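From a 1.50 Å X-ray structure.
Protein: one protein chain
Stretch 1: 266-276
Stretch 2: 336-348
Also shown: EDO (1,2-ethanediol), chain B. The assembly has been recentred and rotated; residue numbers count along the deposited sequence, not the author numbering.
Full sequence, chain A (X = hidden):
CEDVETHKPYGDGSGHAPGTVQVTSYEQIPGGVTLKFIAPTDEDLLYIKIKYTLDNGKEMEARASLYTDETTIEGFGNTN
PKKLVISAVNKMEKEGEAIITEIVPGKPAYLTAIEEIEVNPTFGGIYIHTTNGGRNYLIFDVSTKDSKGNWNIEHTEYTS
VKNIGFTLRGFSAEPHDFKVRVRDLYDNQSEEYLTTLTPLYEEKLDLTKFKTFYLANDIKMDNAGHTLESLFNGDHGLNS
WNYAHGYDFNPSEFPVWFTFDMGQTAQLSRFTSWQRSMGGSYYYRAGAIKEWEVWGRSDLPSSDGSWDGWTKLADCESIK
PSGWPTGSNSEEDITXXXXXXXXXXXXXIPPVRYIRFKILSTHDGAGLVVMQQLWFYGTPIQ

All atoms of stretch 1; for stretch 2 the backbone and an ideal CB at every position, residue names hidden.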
ATOM      1  N   ALA A 266       0.342   0.879 -12.166  1.00 18.17           N
ATOM      2  CA  ALA A 266      -0.842   0.180 -11.671  1.00 16.25           C
ATOM      3  C   ALA A 266      -1.496   0.959 -10.541  1.00 19.65           C
ATOM      4  O   ALA A 266      -0.826   1.650  -9.808  1.00 20.27           O
ATOM      5  CB  ALA A 266      -0.467  -1.225 -11.213  1.00 19.76           C
ATOM      6  N   GLN A 267      -2.811   0.763 -10.396  1.00 18.50           N
ATOM      7  CA  GLN A 267      -3.574   1.135  -9.215  1.00 17.90           C
ATOM      8  C   GLN A 267      -3.448  -0.014  -8.230  1.00 18.77           C
ATOM      9  O   GLN A 267      -3.871  -1.124  -8.544  1.00 20.31           O
ATOM     10  CB  GLN A 267      -5.062   1.376  -9.610  1.00 21.42           C
ATOM     11  CG  GLN A 267      -5.856   2.079  -8.498  1.00 25.48           C
ATOM     12  CD  GLN A 267      -5.426   3.494  -8.177  1.00 26.60           C
ATOM     13  OE1 GLN A 267      -5.246   4.357  -9.043  1.00 31.33           O
ATOM     14  NE2 GLN A 267      -5.290   3.755  -6.891  1.00 27.89           N
ATOM     15  N   LEU A 268      -2.800   0.194  -7.066  1.00 16.93           N
ATOM     16  CA  LEU A 268      -2.482  -0.899  -6.168  1.00 17.65           C
ATOM     17  C   LEU A 268      -3.593  -1.158  -5.159  1.00 16.68           C
ATOM     18  O   LEU A 268      -4.170  -0.210  -4.557  1.00 18.58           O
ATOM     19  CB  LEU A 268      -1.179  -0.554  -5.446  1.00 19.43           C
ATOM     20  CG  LEU A 268       0.049  -0.515  -6.347  1.00 17.25           C
ATOM     21  CD1 LEU A 268       1.332  -0.139  -5.547  1.00 19.95           C
ATOM     22  CD2 LEU A 268       0.282  -1.875  -7.038  1.00 19.31           C
ATOM     23  N   SER A 269      -3.808  -2.433  -4.872  1.00 17.61           N
ATOM     24  CA  SER A 269      -4.765  -2.909  -3.892  1.00 17.94           C
ATOM     25  C   SER A 269      -4.088  -3.335  -2.598  1.00 17.54           C
ATOM     26  O   SER A 269      -4.499  -2.926  -1.533  1.00 19.33           O
ATOM     27  CB  SER A 269      -5.679  -3.989  -4.413  1.00 21.46           C
ATOM     28  OG  SER A 269      -4.889  -5.097  -4.906  1.00 21.82           O
ATOM     29  N   ARG A 270      -3.138  -4.246  -2.694  1.00 16.68           N
ATOM     30  CA  ARG A 270      -2.519  -4.811  -1.494  1.00 16.86           C
ATOM     31  C   ARG A 270      -1.221  -5.514  -1.895  1.00 17.67           C
ATOM     32  O   ARG A 270      -0.915  -5.621  -3.094  1.00 17.19           O
ATOM     33  CB  ARG A 270      -3.520  -5.864  -0.969  1.00 20.56           C
ATOM     34  CG  ARG A 270      -3.691  -7.076  -1.878  1.00 18.80           C
ATOM     35  CD  ARG A 270      -4.831  -8.000  -1.356  1.00 20.96           C
ATOM     36  NE  ARG A 270      -4.946  -9.226  -2.161  1.00 23.63           N
ATOM     37  CZ  ARG A 270      -4.254 -10.378  -2.060  1.00 21.69           C
ATOM     38  NH1 ARG A 270      -3.316 -10.567  -1.141  1.00 24.04           N
ATOM     39  NH2 ARG A 270      -4.525 -11.348  -2.918  1.00 27.16           N
ATOM     40  N   PHE A 271      -0.390  -5.850  -0.896  1.00 16.65           N
ATOM     41  CA  PHE A 271       0.764  -6.678  -1.200  1.00 16.04           C
ATOM     42  C   PHE A 271       0.952  -7.682  -0.068  1.00 16.19           C
ATOM     43  O   PHE A 271       0.370  -7.553   1.012  1.00 19.37           O
ATOM     44  CB  PHE A 271       2.015  -5.788  -1.404  1.00 17.15           C
ATOM     45  CG  PHE A 271       2.577  -5.111  -0.168  1.00 16.32           C
ATOM     46  CD1 PHE A 271       2.005  -3.936   0.362  1.00 17.00           C
ATOM     47  CD2 PHE A 271       3.577  -5.742   0.577  1.00 19.11           C
ATOM     48  CE1 PHE A 271       2.529  -3.341   1.519  1.00 19.53           C
ATOM     49  CE2 PHE A 271       4.098  -5.140   1.725  1.00 16.72           C
ATOM     50  CZ  PHE A 271       3.531  -3.967   2.255  1.00 16.15           C
ATOM     51  N   THR A 272       1.744  -8.716  -0.382  1.00 15.96           N
ATOM     52  CA  THR A 272       2.073  -9.771   0.571  1.00 19.69           C
ATOM     53  C   THR A 272       3.598  -9.755   0.743  1.00 18.17           C
ATOM     54  O   THR A 272       4.345  -9.608  -0.250  1.00 17.88           O
ATOM     55  CB  THR A 272       1.680 -11.182   0.115  1.00 19.02           C
ATOM     56  OG1 THR A 272       0.300 -11.077  -0.237  1.00 20.58           O
ATOM     57  CG2 THR A 272       1.870 -12.237   1.178  1.00 18.17           C
ATOM     58  N   SER A 273       4.069  -9.846   2.009  1.00 16.26           N
ATOM     59  CA  SER A 273       5.502  -9.718   2.332  1.00 17.94           C
ATOM     60  C   SER A 273       5.914 -10.987   3.080  1.00 18.10           C
ATOM     61  O   SER A 273       5.192 -11.480   3.973  1.00 20.71           O
ATOM     62  CB  SER A 273       5.674  -8.517   3.299  1.00 25.34           C
ATOM     63  OG  SER A 273       7.041  -8.414   3.604  1.00 31.66           O
ATOM     64  N   TRP A 274       7.022 -11.613   2.627  1.00 16.33           N
ATOM     65  CA  TRP A 274       7.613 -12.712   3.370  1.00 14.73           C
ATOM     66  C   TRP A 274       8.981 -12.373   3.917  1.00 14.54           C
ATOM     67  O   TRP A 274       9.796 -11.818   3.194  1.00 16.19           O
ATOM     68  CB  TRP A 274       7.824 -13.942   2.467  1.00 16.87           C
ATOM     69  CG  TRP A 274       6.530 -14.626   2.116  1.00 14.74           C
ATOM     70  CD1 TRP A 274       6.067 -15.769   2.700  1.00 19.09           C
ATOM     71  CD2 TRP A 274       5.665 -14.335   1.009  1.00 16.90           C
ATOM     72  NE1 TRP A 274       4.954 -16.227   2.030  1.00 19.24           N
ATOM     73  CE2 TRP A 274       4.684 -15.358   0.992  1.00 17.99           C
ATOM     74  CE3 TRP A 274       5.579 -13.297   0.062  1.00 17.55           C
ATOM     75  CZ2 TRP A 274       3.618 -15.365   0.064  1.00 21.25           C
ATOM     76  CZ3 TRP A 274       4.567 -13.350  -0.894  1.00 17.39           C
ATOM     77  CH2 TRP A 274       3.594 -14.355  -0.880  1.00 20.43           C
ATOM     78  N   GLN A 275       9.190 -12.736   5.209  1.00 14.61           N
ATOM     79  CA  GLN A 275      10.487 -12.600   5.844  1.00 14.62           C
ATOM     80  C   GLN A 275      11.422 -13.746   5.391  1.00 15.54           C
ATOM     81  O   GLN A 275      10.963 -14.847   5.054  1.00 17.35           O
ATOM     82  CB  GLN A 275      10.357 -12.760   7.374  1.00 14.35           C
ATOM     83  CG  GLN A 275       9.600 -11.574   8.007  1.00 14.37           C
ATOM     84  CD  GLN A 275       9.320 -11.907   9.456  1.00 18.20           C
ATOM     85  OE1 GLN A 275      10.192 -12.375  10.194  1.00 18.96           O
ATOM     86  NE2 GLN A 275       8.088 -11.630   9.864  1.00 19.89           N
ATOM     87  N   ARG A 276      12.750 -13.491   5.475  1.00 15.01           N
ATOM     88  CA  ARG A 276      13.714 -14.578   5.196  1.00 14.63           C
ATOM     89  C   ARG A 276      13.536 -15.578   6.350  1.00 16.65           C
ATOM     90  O   ARG A 276      13.317 -15.235   7.524  1.00 18.92           O
ATOM     91  CB  ARG A 276      15.146 -13.968   5.226  1.00 14.69           C
ATOM     92  CG  ARG A 276      16.259 -15.016   5.195  1.00 15.46           C
ATOM     93  CD  ARG A 276      16.711 -15.419   6.589  1.00 18.26           C
ATOM     94  NE  ARG A 276      17.348 -14.264   7.291  1.00 17.57           N
ATOM     95  CZ  ARG A 276      18.681 -14.014   7.266  1.00 18.22           C
ATOM     96  NH1 ARG A 276      19.535 -14.872   6.653  1.00 16.90           N
ATOM     97  NH2 ARG A 276      19.097 -12.926   7.845  1.00 20.28           N
ATOM     98  N   UNK A 336       2.476 -18.417  10.773  1.00 21.43           N
ATOM     99  CA  UNK A 336       1.986 -17.125  10.307  1.00 26.18           C
ATOM    100  C   UNK A 336       2.962 -16.472   9.319  1.00 23.49           C
ATOM    101  O   UNK A 336       2.563 -15.999   8.243  1.00 25.04           O
ATOM    102  CB  UNK A 336       1.746 -16.196  11.499  1.00 26.18           C
ATOM    103  N   UNK A 337       4.230 -16.353   9.716  1.00 19.24           N
ATOM    104  CA  UNK A 337       5.130 -15.657   8.810  1.00 18.38           C
ATOM    105  C   UNK A 337       5.336 -16.443   7.521  1.00 18.11           C
ATOM    106  O   UNK A 337       5.486 -15.809   6.467  1.00 18.79           O
ATOM    107  CB  UNK A 337       6.476 -15.402   9.492  1.00 18.38           C
ATOM    108  N   UNK A 338       5.383 -17.777   7.610  1.00 19.32           N
ATOM    109  CA  UNK A 338       5.684 -18.537   6.403  1.00 18.86           C
ATOM    110  C   UNK A 338       4.552 -18.410   5.353  1.00 19.79           C
ATOM    111  O   UNK A 338       4.793 -18.699   4.168  1.00 22.97           O
ATOM    112  CB  UNK A 338       5.911 -20.007   6.762  1.00 18.86           C
ATOM    113  N   UNK A 339       3.315 -18.095   5.789  1.00 21.56           N
ATOM    114  CA  UNK A 339       2.171 -17.969   4.891  1.00 20.08           C
ATOM    115  C   UNK A 339       2.096 -16.604   4.185  1.00 21.12           C
ATOM    116  O   UNK A 339       1.342 -16.404   3.210  1.00 22.97           O
ATOM    117  CB  UNK A 339       0.881 -18.207   5.678  1.00 20.08           C
ATOM    118  N   UNK A 340       2.980 -15.660   4.554  1.00 18.94           N
ATOM    119  CA  UNK A 340       2.982 -14.346   3.906  1.00 17.92           C
ATOM    120  C   UNK A 340       2.110 -13.371   4.715  1.00 18.95           C
ATOM    121  O   UNK A 340       0.964 -13.647   5.078  1.00 21.18           O
ATOM    122  CB  UNK A 340       2.479 -14.453   2.465  1.00 17.92           C
ATOM    123  N   UNK A 341       2.656 -12.191   4.937  1.00 16.57           N
ATOM    124  CA  UNK A 341       1.993 -11.103   5.721  1.00 15.97           C
ATOM    125  C   UNK A 341       1.311 -10.139   4.765  1.00 20.24           C
ATOM    126  O   UNK A 341       1.917  -9.607   3.811  1.00 18.91           O
ATOM    127  CB  UNK A 341       2.999 -10.350   6.594  1.00 15.97           C
ATOM    128  N   UNK A 342       0.023  -9.878   5.040  1.00 21.38           N
ATOM    129  CA  UNK A 342      -0.788  -9.150   4.079  1.00 17.64           C
ATOM    130  C   UNK A 342      -0.986  -7.698   4.508  1.00 18.42           C
ATOM    131  O   UNK A 342      -1.256  -7.431   5.692  1.00 21.25           O
ATOM    132  CB  UNK A 342      -2.143  -9.838   3.903  1.00 17.64           C
ATOM    133  N   UNK A 343      -0.859  -6.774   3.539  1.00 18.69           N
ATOM    134  CA  UNK A 343      -1.055  -5.359   3.819  1.00 15.35           C
ATOM    135  C   UNK A 343      -1.906  -4.711   2.728  1.00 18.68           C
ATOM    136  O   UNK A 343      -1.645  -4.913   1.551  1.00 20.21           O
ATOM    137  CB  UNK A 343       0.293  -4.645   3.940  1.00 15.35           C
ATOM    138  N   UNK A 344      -2.843  -3.809   3.102  1.00 18.82           N
ATOM    139  CA  UNK A 344      -3.717  -3.174   2.125  1.00 21.74           C
ATOM    140  C   UNK A 344      -3.244  -1.736   1.915  1.00 26.08           C
ATOM    141  O   UNK A 344      -2.599  -1.129   2.800  1.00 26.04           O
ATOM    142  CB  UNK A 344      -5.177  -3.214   2.581  1.00 21.74           C
ATOM    143  N   UNK A 345      -3.412  -1.260   0.686  1.00 21.90           N
ATOM    144  CA  UNK A 345      -3.014   0.100   0.386  1.00 28.07           C
ATOM    145  C   UNK A 345      -4.154   1.054   0.616  1.00 34.11           C
ATOM    146  O   UNK A 345      -5.321   0.643   0.582  1.00 30.25           O
ATOM    147  CB  UNK A 345      -2.513   0.212  -1.055  1.00 28.07           C
ATOM    148  N   UNK A 346      -3.767   2.335   0.749  1.00 34.64           N
ATOM    149  CA  UNK A 346      -4.778   3.386   0.838  1.00 36.55           C
ATOM    150  C   UNK A 346      -5.589   3.459  -0.472  1.00 39.35           C
ATOM    151  O   UNK A 346      -5.041   3.128  -1.526  1.00 36.24           O
ATOM    152  CB  UNK A 346      -4.119   4.734   1.138  1.00 36.55           C
ATOM    153  N   UNK A 347      -6.914   3.753  -0.391  1.00 38.31           N
ATOM    154  CA  UNK A 347      -7.756   3.982  -1.572  1.00 38.46           C
ATOM    155  C   UNK A 347      -7.409   5.285  -2.317  1.00 33.35           C
ATOM    156  O   UNK A 347      -7.477   5.364  -3.559  1.00 31.64           O
ATOM    157  CB  UNK A 347      -9.227   4.012  -1.152  1.00 38.46           C
ATOM    158  N   UNK A 348      -6.979   6.304  -1.577  1.00 28.56           N
ATOM    159  CA  UNK A 348      -6.803   7.630  -2.161  1.00 27.20           C
ATOM    160  C   UNK A 348      -5.364   7.752  -2.662  1.00 32.63           C
ATOM    161  O   UNK A 348      -4.613   8.604  -2.219  1.00 39.47           O
ATOM    162  CB  UNK A 348      -7.128   8.729  -1.147  1.00 27.20           C
TER
HETATM  163  C1  EDO B 501      23.195 -15.955   4.446  1.00 28.40           C
HETATM  164  O1  EDO B 501      22.616 -16.923   5.315  1.00 36.81           O
HETATM  165  C2  EDO B 501      22.617 -14.612   4.719  1.00 30.48           C
HETATM  166  O2  EDO B 501      22.310 -14.277   6.107  1.00 32.60           O

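Position 336 opens the stretch in helical conformation, and no atom of stretch 1 lies within 5.5 Å of its ideal CB; many side chains would do, and the residue is Tyr-336. At 337 the bond points sideways, with Gln-275 NE2 4.1 Å from the ideal CB, so a small residue fits easily without being required. It is Ala-337, whose O receives a hydrogen bond from a water that also binds Gln-275 N. Positions 338 and 339 point away and are little constrained; they are Ser-338, whose O accepts a weak hydrogen bond from Trp-274 NE1 (3.3 Å), and Lys-339.

Position 340 is decided by its backbone. Phi is positive (93°, with psi 133°), and an ideal CB would lie 2.6 Å from Thr-272 CG2 and 2.8 Å from Trp-274 CE2, besides jamming against the preceding carbonyl. Only glycine suits, and Gly-340 lays its CA over the indole face, 3.5 Å from the centroid of the five-membered ring of Trp-274.

From 341 the chain pairs antiparallel with stretch 1. Position 341 shares a face with Ser-273, and the amide of Gln-275 lies within reach of a longer side chain, so a polar acceptor such as Glu or Gln is favoured. Glu-341 takes a hydrogen bond on OE1 from Gln-275 NE2 (2.9 Å), and a water links OE1 to Ser-273 OG.

The CB at 342 lies on the other face, beside Thr-272 and Arg-270. A hydroxyl and a guanidinium there invite an acid, though other acceptors could serve. In Glu-342, OE2 accepts a hydrogen bond from Thr-272 OG1 at 2.5 Å and forms a salt bridge with Arg-270 NH1 at 3.3 Å; two waters also bridge its carboxylate to NH1.

At 343 the ideal CB is 3.5 Å from Phe-271 CE1, a setting for an apolar or aromatic side chain. The ring of Phe-343 lies nearly parallel to that of Phe-271 but slid apart (planes at 24°), while its backbone exchanges two hydrogen bonds with that residue. Position 344 returns to the Arg-270 face, with room for many polar groups; the nearest side-chain approach of Glu-344 to stretch 1 is its CB, 4.2 Å from Ser-269 O.

Position 345 points toward stretch 1, where Leu-268 and Phe-271 offer an apolar surface suited to a large hydrophobic residue. Phe-345 covers it, with Leu-268 CD1 over its ring face and its CZ 3.5 Å from Phe-271 CD1; its N donates to Ser-269 O (3.0 Å).

Positions 346 to 348 point away and tolerate variety: Leu-346, Ala-347 and Asp-348.

Stretch 2 (336-348) YASKGEEFEFLAD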
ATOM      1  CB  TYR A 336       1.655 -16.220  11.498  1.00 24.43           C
ATOM      2  CG  TYR A 336       1.199 -14.809  11.208  1.00 22.90           C
ATOM      3  CD1 TYR A 336      -0.120 -14.502  10.907  1.00 28.97           C
ATOM      4  CD2 TYR A 336       2.130 -13.771  11.159  1.00 19.92           C
ATOM      5  CE1 TYR A 336      -0.513 -13.182  10.669  1.00 30.19           C
ATOM      6  CE2 TYR A 336       1.764 -12.448  10.960  1.00 23.55           C
ATOM      7  CZ  TYR A 336       0.446 -12.163  10.634  1.00 27.78           C
ATOM      8  OH  TYR A 336       0.132 -10.844  10.417  1.00 30.56           O
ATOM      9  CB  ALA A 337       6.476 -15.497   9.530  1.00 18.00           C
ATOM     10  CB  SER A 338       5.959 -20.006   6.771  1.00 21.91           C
ATOM     11  OG  SER A 338       4.685 -20.674   7.111  1.00 21.68           O
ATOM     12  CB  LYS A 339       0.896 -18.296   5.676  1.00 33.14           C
ATOM     13  CG  LYS A 339       0.266 -17.081   6.371  1.00 42.67           C
ATOM     14  CD  LYS A 339      -1.256 -17.222   6.592  1.00 60.79           C
ATOM     15  CE  LYS A 339      -1.629 -17.644   8.001  1.00 66.43           C
ATOM     16  NZ  LYS A 339      -3.043 -18.092   8.115  1.00 70.19           N
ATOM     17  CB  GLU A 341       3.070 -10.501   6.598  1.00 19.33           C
ATOM     18  CG  GLU A 341       3.588 -11.475   7.641  1.00 18.11           C
ATOM     19  CD  GLU A 341       4.766 -10.858   8.375  1.00 20.12           C
ATOM     20  OE1 GLU A 341       5.869 -11.167   8.064  1.00 20.94           O
ATOM     21  OE2 GLU A 341       4.475  -9.931   9.223  1.00 19.36           O
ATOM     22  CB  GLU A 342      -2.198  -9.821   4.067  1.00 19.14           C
ATOM     23  CG  GLU A 342      -2.132 -11.315   3.835  1.00 28.45           C
ATOM     24  CD  GLU A 342      -1.784 -11.759   2.440  1.00 29.00           C
ATOM     25  OE1 GLU A 342      -1.820 -12.996   2.222  1.00 32.60           O
ATOM     26  OE2 GLU A 342      -1.474 -10.893   1.571  1.00 31.22           O
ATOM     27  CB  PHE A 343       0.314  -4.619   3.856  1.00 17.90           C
ATOM     28  CG  PHE A 343       1.217  -5.201   4.918  1.00 17.63           C
ATOM     29  CD1 PHE A 343       1.053  -4.803   6.238  1.00 21.33           C
ATOM     30  CD2 PHE A 343       2.061  -6.274   4.674  1.00 17.57           C
ATOM     31  CE1 PHE A 343       1.829  -5.363   7.249  1.00 20.65           C
ATOM     32  CE2 PHE A 343       2.843  -6.826   5.675  1.00 19.31           C
ATOM     33  CZ  PHE A 343       2.691  -6.417   6.976  1.00 18.72           C
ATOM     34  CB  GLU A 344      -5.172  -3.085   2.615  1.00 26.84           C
ATOM     35  CG  GLU A 344      -5.721  -4.409   3.060  1.00 33.80           C
ATOM     36  CD  GLU A 344      -7.203  -4.397   3.303  1.00 54.89           C
ATOM     37  OE1 GLU A 344      -7.749  -3.318   3.387  1.00 48.73           O
ATOM     38  OE2 GLU A 344      -7.777  -5.487   3.391  1.00 52.58           O
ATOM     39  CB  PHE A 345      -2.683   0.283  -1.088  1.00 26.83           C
ATOM     40  CG  PHE A 345      -1.327  -0.268  -1.399  1.00 20.62           C
ATOM     41  CD1 PHE A 345      -0.175   0.421  -0.934  1.00 26.08           C
ATOM     42  CD2 PHE A 345      -1.159  -1.513  -1.999  1.00 22.06           C
ATOM     43  CE1 PHE A 345       1.072  -0.119  -1.155  1.00 24.85           C
ATOM     44  CE2 PHE A 345       0.108  -2.004  -2.261  1.00 23.19           C
ATOM     45  CZ  PHE A 345       1.220  -1.298  -1.834  1.00 24.44           C
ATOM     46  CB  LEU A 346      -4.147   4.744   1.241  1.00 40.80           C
ATOM     47  CG  LEU A 346      -3.329   4.810   2.531  1.00 40.16           C
ATOM     48  CD1 LEU A 346      -2.375   6.004   2.466  1.00 41.69           C
ATOM     49  CD2 LEU A 346      -4.224   4.928   3.770  1.00 41.41           C
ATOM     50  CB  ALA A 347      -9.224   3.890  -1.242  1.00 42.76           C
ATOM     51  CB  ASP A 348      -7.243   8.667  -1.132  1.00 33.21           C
ATOM     52  CG  ASP A 348      -6.524   8.514   0.205  1.00 47.72           C
ATOM     53  OD1 ASP A 348      -6.104   7.370   0.543  1.00 61.04           O
ATOM     54  OD2 ASP A 348      -6.345   9.536   0.883  1.00 59.23           O
TER
HETATM   55  O   HOH W   1      -5.746   1.889  -4.244  1.00 33.16           O
HETATM   56  O   HOH W   2      -2.410  -8.591   0.917  1.00 30.12           O
HETATM   57  O   HOH W   3      -2.686 -13.266  -0.404  1.00 37.52           O
HETATM   58  O   HOH W   4       6.823  -9.186   6.257  1.00 26.19           O
HETATM   59  O   HOH W   5       6.890 -13.347   6.727  1.00 18.95           O
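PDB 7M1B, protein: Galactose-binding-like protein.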